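Local coordinates for protein, Family 18 Chitinase (Crocus vernus, PDB 3SIM) that probably hydrolyses the beta-1,4 glycosidic links of chitin, as a plant glycoside hydrolase of family 18 built on a TIM barrel, at residues 61-66 / 114-119. Residues are numbered along the deposited sequence; the frame is centred on the assembly and turned at random.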
loop_
_atom_site.group_PDB
_atom_site.type_symbol
_atom_site.label_atom_id
_atom_site.label_comp_id
_atom_site.label_asym_id
_atom_site.label_seq_id
_atom_site.Cartn_x
_atom_site.Cartn_y
_atom_site.Cartn_z
ATOM N N LEU A 61 -9.188 -14.377 2.328
ATOM C CA LEU A 61 -8.643 -13.450 3.311
ATOM C C LEU A 61 -9.683 -12.889 4.332
ATOM O O LEU A 61 -10.111 -11.781 4.213
ATOM C CB LEU A 61 -7.912 -12.336 2.588
ATOM C CG LEU A 61 -7.081 -12.864 1.423
ATOM C CD1 LEU A 61 -6.644 -11.808 0.525
ATOM C CD2 LEU A 61 -5.959 -13.709 1.887
ATOM N N GLY A 62 -10.090 -13.709 5.276
ATOM C CA GLY A 62 -10.991 -13.314 6.297
ATOM C C GLY A 62 -10.437 -13.097 7.697
ATOM O O GLY A 62 -9.280 -13.307 7.958
ATOM N N PRO A 63 -11.365 -12.754 8.590
ATOM C CA PRO A 63 -11.079 -12.496 9.985
ATOM C C PRO A 63 -10.412 -13.703 10.679
ATOM O O PRO A 63 -9.468 -13.485 11.316
ATOM C CB PRO A 63 -12.466 -12.175 10.557
ATOM C CG PRO A 63 -13.179 -11.652 9.486
ATOM C CD PRO A 63 -12.709 -12.279 8.264
ATOM N N ASP A 64 -10.875 -14.919 10.491
ATOM C CA ASP A 64 -10.220 -16.104 11.027
ATOM C C ASP A 64 -8.793 -16.417 10.474
ATOM O O ASP A 64 -7.942 -16.790 11.196
ATOM C CB ASP A 64 -11.113 -17.335 10.902
ATOM C CG ASP A 64 -12.466 -17.208 11.630
ATOM O OD1 ASP A 64 -12.643 -16.499 12.610
ATOM O OD2 ASP A 64 -13.338 -17.887 11.173
ATOM N N GLN A 65 -8.617 -16.251 9.179
ATOM C CA GLN A 65 -7.297 -16.400 8.572
ATOM C C GLN A 65 -6.260 -15.358 9.121
ATOM O O GLN A 65 -5.122 -15.669 9.370
ATOM C CB GLN A 65 -7.336 -16.418 7.056
ATOM C CG GLN A 65 -8.113 -17.562 6.478
ATOM C CD GLN A 65 -9.605 -17.346 6.431
ATOM O OE1 GLN A 65 -10.125 -16.314 6.700
ATOM N NE2 GLN A 65 -10.274 -18.365 6.119
ATOM N N ILE A 66 -6.731 -14.136 9.311
ATOM C CA ILE A 66 -5.951 -13.037 9.850
ATOM C C ILE A 66 -5.487 -13.316 11.293
ATOM O O ILE A 66 -4.339 -13.170 11.614
ATOM C CB ILE A 66 -6.674 -11.685 9.713
ATOM C CG1 ILE A 66 -6.868 -11.300 8.242
ATOM C CG2 ILE A 66 -5.941 -10.630 10.441
ATOM C CD1 ILE A 66 -7.816 -10.243 7.998
ATOM N N ILE A 114 -12.210 -2.444 9.836
ATOM C CA ILE A 114 -10.980 -2.606 10.552
ATOM C C ILE A 114 -11.173 -3.457 11.809
ATOM O O ILE A 114 -10.459 -4.364 11.980
ATOM C CB ILE A 114 -10.334 -1.237 10.907
ATOM C CG1 ILE A 114 -9.789 -0.556 9.650
ATOM C CG2 ILE A 114 -9.301 -1.405 11.967
ATOM C CD1 ILE A 114 -9.480 0.849 9.810
ATOM N N GLN A 115 -12.191 -3.160 12.608
ATOM C CA GLN A 115 -12.525 -3.959 13.801
ATOM C C GLN A 115 -12.920 -5.394 13.446
ATOM O O GLN A 115 -12.459 -6.296 14.000
ATOM C CB GLN A 115 -13.595 -3.281 14.688
ATOM C CG GLN A 115 -13.221 -1.907 15.223
ATOM C CD GLN A 115 -14.332 -1.207 16.005
ATOM O OE1 GLN A 115 -15.478 -1.422 15.780
ATOM N NE2 GLN A 115 -13.962 -0.380 16.906
ATOM N N ARG A 116 -13.758 -5.547 12.447
ATOM C CA ARG A 116 -14.199 -6.846 12.006
ATOM C C ARG A 116 -13.087 -7.766 11.494
ATOM O O ARG A 116 -13.104 -8.890 11.825
ATOM C CB ARG A 116 -15.352 -6.777 10.997
ATOM C CG ARG A 116 -16.124 -8.070 10.869
ATOM C CD ARG A 116 -17.316 -7.955 9.927
ATOM N NE ARG A 116 -17.033 -8.397 8.579
ATOM C CZ ARG A 116 -16.926 -9.657 8.232
ATOM N NH1 ARG A 116 -16.714 -9.990 7.025
ATOM N NH2 ARG A 116 -17.082 -10.586 9.116
ATOM N N TYR A 117 -12.138 -7.255 10.721
ATOM C CA TYR A 117 -11.039 -8.051 10.198
ATOM C C TYR A 117 -9.808 -8.128 11.157
ATOM O O TYR A 117 -8.808 -8.723 10.843
ATOM C CB TYR A 117 -10.642 -7.646 8.772
ATOM C CG TYR A 117 -11.642 -8.041 7.672
ATOM C CD1 TYR A 117 -12.792 -7.331 7.474
ATOM C CD2 TYR A 117 -11.398 -9.104 6.846
ATOM C CE1 TYR A 117 -13.695 -7.699 6.483
ATOM C CE2 TYR A 117 -12.247 -9.452 5.860
ATOM C CZ TYR A 117 -13.403 -8.761 5.679
ATOM O OH TYR A 117 -14.239 -9.117 4.709
ATOM N N ASN A 118 -9.915 -7.534 12.319
ATOM C CA ASN A 118 -8.778 -7.455 13.225
ATOM C C ASN A 118 -7.518 -6.706 12.680
ATOM O O ASN A 118 -6.483 -7.178 12.865
ATOM C CB ASN A 118 -8.258 -8.863 13.598
ATOM C CG ASN A 118 -9.349 -9.896 13.859
ATOM O OD1 ASN A 118 -9.473 -10.907 13.140
ATOM N ND2 ASN A 118 -10.134 -9.645 14.880
ATOM N N LEU A 119 -7.683 -5.626 11.954
ATOM C CA LEU A 119 -6.603 -4.896 11.267
ATOM C C LEU A 119 -5.861 -3.891 12.144
ATOM O O LEU A 119 -6.401 -3.387 13.080
ATOM C CB LEU A 119 -7.135 -4.231 10.000
ATOM C CG LEU A 119 -7.847 -5.082 8.932
ATOM C CD1 LEU A 119 -8.263 -4.276 7.695
ATOM C CD2 LEU A 119 -7.099 -6.338 8.589
#
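Apolar packing joins the first turn of helix 63-72 to the C-terminal end of helix 99-116 and the turn that follows it, with Pro63 and Tyr117 closest (4.5 Å between CA atoms). The Pro63 ring crosses Tyr117 obliquely: its CG stands over one face of the phenol ring, displaced toward the rim, while its CD lies 3.7 Å from Tyr117 CD2. The same CG lies over a face of the Arg116 guanidinium, which the bend at chi3 (96°) helps to bring round to the proline, and Pro63 CB rests 3.6 Å from Arg116 O. Ile66 comes in at the edge of the tyrosine ring. Its CD1 touches Tyr117 CB and, at 4.0 Å, Leu119 CD2. The same methyl meets the carbonyl Tyr117 O at 3.4 Å. In the (beta/alpha)8 barrel of this family, two neighbouring outer helices meet here, and the chain beyond Tyr117 turns inward to strand 121-125; Ile66 and Leu119 both pack on Val78 of the intervening strand 76-83. That turn is a Schellman motif, with Asn118 at positive phi (60°) and the backbone bond from Leu119 N to Ile114 O closing the helix end. On the other segment, Gly62 is the N-cap, its own N donating to Gln65 OE1 (3.0 Å) from above the carbonyl plane. Leu61 O lies in the plane of the Tyr117 ring, 3.6 Å from CE2, and accepts a hydrogen bond from Trp56 NE1, whose indole also meets Tyr117 edge-to-face. Asn118 O receives a hydrogen bond from Lys70 NZ, one turn beyond Ile66.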